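Local atomic coordinates of HTH-type transcriptional regulator TreR (Bacillus subtilis, PDB entry 2OGG), a protein that represses transcription of the trehalose operon trePA by binding DNA and can bind trehalose-6-phosphate. Residues 38-43 against 69-74. Numbering follows the deposited sequence.
Sequences WEVIRS and EICENS. With SO4 (sulfate ion), chain C.
The guanidinium of R42 turns its edge to a sulfate ion, while the 69-74 segment meets it obliquely, through the carbonyl of C71. The sulfur of the ion lies in the guanidinium plane, and O4 sits between the two terminal nitrogens, 2.8 Å from NH1 and 2.9 Å from NH2 of R42. The carbonyl oxygen of N73 also lies near that plane, but only as a distant neighbour. The O of C71 is 2.9 Å from R42 NH1, and with an N-H...O angle of 125° the hydrogen bond is weak. The same oxygen touches R42 CD at 3.1 Å. Beyond CD, the bend at chi3 (-71°) swings NE and the guanidinium off the line of the chain, towards the sulfate and the C71 carbonyl. A salt bridge from NH2 to D56 should further restrict rotation of the group.

Another oxygen of the ion, O2, accepts a hydrogen bond from S74 OG at 2.5 Å. This serine is also the N-cap of helix 75-83, its hydroxyl bonded to the backbone N of E77, and the sulfate takes further hydrogen bonds from I75 N, Y76 N and R44. Arginines converging on a helix N-terminus make a fitting anion site in this effector-binding UTRA domain; the sulfate, probably from the crystallisation liquor, may mimic the phosphate of trehalose-6-phosphate.

Beside this polar cluster, V40 straddles the thiol of C71, with CG1 3.6 Å and CG2 3.8 Å from SG. Within the turn, N73 ND2 donates to E69 O at 2.6 Å.

V40 and R42 project from the same face of strand 37-46 in the antiparallel sheet, where helix 68-71 covers them in part. F16 of the adjoining strand 11-19 packs against both V40 and C71, while I75, opening helix 75-83, lies against V40 and R42.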
# COMPACT_ATOMS: atom_id res chain seq x y z
N TRP A 38 -19.38 -18.68 -10.22
CA TRP A 38 -20.36 -18.52 -9.15
C TRP A 38 -20.78 -17.07 -9.24
O TRP A 38 -19.94 -16.22 -9.56
CB TRP A 38 -19.67 -18.72 -7.81
CG TRP A 38 -19.32 -20.12 -7.50
CD1 TRP A 38 -18.07 -20.64 -7.31
CD2 TRP A 38 -20.25 -21.16 -7.13
NE1 TRP A 38 -18.16 -21.95 -6.86
CE2 TRP A 38 -19.48 -22.26 -6.68
CE3 TRP A 38 -21.63 -21.20 -6.97
CZ2 TRP A 38 -20.06 -23.41 -6.17
CZ3 TRP A 38 -22.21 -22.35 -6.45
CH2 TRP A 38 -21.44 -23.44 -6.08
N GLU A 39 -22.08 -16.80 -9.17
CA GLU A 39 -22.57 -15.43 -9.05
C GLU A 39 -23.33 -15.26 -7.74
O GLU A 39 -24.20 -16.05 -7.43
CB GLU A 39 -23.48 -15.07 -10.20
CG GLU A 39 -24.51 -13.98 -9.85
CD GLU A 39 -25.30 -13.47 -11.07
OE1 GLU A 39 -26.08 -14.26 -11.64
OE2 GLU A 39 -25.11 -12.30 -11.47
N VAL A 40 -22.96 -14.27 -6.94
CA VAL A 40 -23.73 -13.99 -5.71
C VAL A 40 -24.13 -12.52 -5.69
O VAL A 40 -23.28 -11.62 -5.91
CB VAL A 40 -22.90 -14.26 -4.46
CG1 VAL A 40 -23.78 -14.13 -3.20
CG2 VAL A 40 -22.22 -15.63 -4.54
N ILE A 41 -25.42 -12.26 -5.59
CA ILE A 41 -25.89 -10.90 -5.50
C ILE A 41 -26.60 -10.68 -4.17
O ILE A 41 -27.61 -11.33 -3.87
CB ILE A 41 -26.74 -10.52 -6.71
CG1 ILE A 41 -25.89 -10.46 -7.97
CG2 ILE A 41 -27.46 -9.19 -6.49
CD1 ILE A 41 -26.72 -10.30 -9.22
N ARG A 42 -26.10 -9.73 -3.39
CA ARG A 42 -26.61 -9.49 -2.04
C ARG A 42 -26.91 -8.03 -1.83
O ARG A 42 -26.17 -7.18 -2.32
CB ARG A 42 -25.56 -9.88 -1.01
CG ARG A 42 -25.31 -11.34 -0.98
CD ARG A 42 -24.14 -11.72 -0.09
NE ARG A 42 -22.84 -11.32 -0.63
CZ ARG A 42 -21.74 -11.26 0.11
NH1 ARG A 42 -21.82 -11.43 1.44
NH2 ARG A 42 -20.60 -10.83 -0.42
N SER A 43 -27.78 -7.76 -0.87
CA SER A 43 -27.99 -6.39 -0.44
C SER A 43 -27.72 -6.34 1.04
O SER A 43 -27.83 -7.37 1.71
CB SER A 43 -29.43 -5.93 -0.73
OG SER A 43 -30.34 -6.39 0.25
N GLU A 69 -25.30 -20.14 2.99
CA GLU A 69 -25.00 -19.76 4.36
C GLU A 69 -23.68 -19.00 4.43
O GLU A 69 -23.52 -18.09 5.24
CB GLU A 69 -24.94 -20.98 5.26
CG GLU A 69 -24.79 -20.63 6.72
CD GLU A 69 -25.12 -21.81 7.63
OE1 GLU A 69 -26.29 -22.29 7.63
OE2 GLU A 69 -24.20 -22.26 8.35
N ILE A 70 -22.75 -19.36 3.55
CA ILE A 70 -21.48 -18.66 3.47
C ILE A 70 -21.63 -17.23 2.93
O ILE A 70 -21.08 -16.29 3.52
CB ILE A 70 -20.46 -19.49 2.67
CG1 ILE A 70 -19.94 -20.65 3.54
CG2 ILE A 70 -19.28 -18.64 2.24
CD1 ILE A 70 -19.15 -21.71 2.79
N CYS A 71 -22.62 -17.03 2.06
CA CYS A 71 -22.92 -15.72 1.49
C CYS A 71 -23.63 -14.81 2.47
O CYS A 71 -23.56 -13.58 2.35
CB CYS A 71 -23.77 -15.88 0.25
SG CYS A 71 -22.99 -16.91 -1.00
N GLU A 72 -24.38 -15.39 3.40
CA GLU A 72 -25.04 -14.60 4.41
C GLU A 72 -24.04 -14.22 5.50
O GLU A 72 -24.30 -13.36 6.32
CB GLU A 72 -26.22 -15.37 4.98
CG GLU A 72 -27.21 -15.76 3.90
CD GLU A 72 -28.40 -16.55 4.42
OE1 GLU A 72 -28.18 -17.48 5.24
OE2 GLU A 72 -29.53 -16.29 3.95
N ASN A 73 -22.86 -14.80 5.41
CA ASN A 73 -21.80 -14.50 6.34
C ASN A 73 -20.68 -13.71 5.62
O ASN A 73 -20.96 -12.66 5.06
CB ASN A 73 -21.35 -15.77 7.07
CG ASN A 73 -22.43 -16.27 8.06
OD1 ASN A 73 -22.63 -15.69 9.14
ND2 ASN A 73 -23.19 -17.29 7.67
N SER A 74 -19.51 -14.27 5.43
CA SER A 74 -18.51 -13.52 4.68
C SER A 74 -17.93 -14.34 3.55
O SER A 74 -17.44 -15.44 3.77
CB SER A 74 -17.37 -13.04 5.56
OG SER A 74 -16.27 -12.64 4.78
S SO4 C . -18.04 -10.31 2.26
O1 SO4 C . -17.34 -10.08 1.01
O2 SO4 C . -17.13 -10.80 3.28
O3 SO4 C . -18.59 -9.09 2.82
O4 SO4 C . -19.06 -11.30 1.98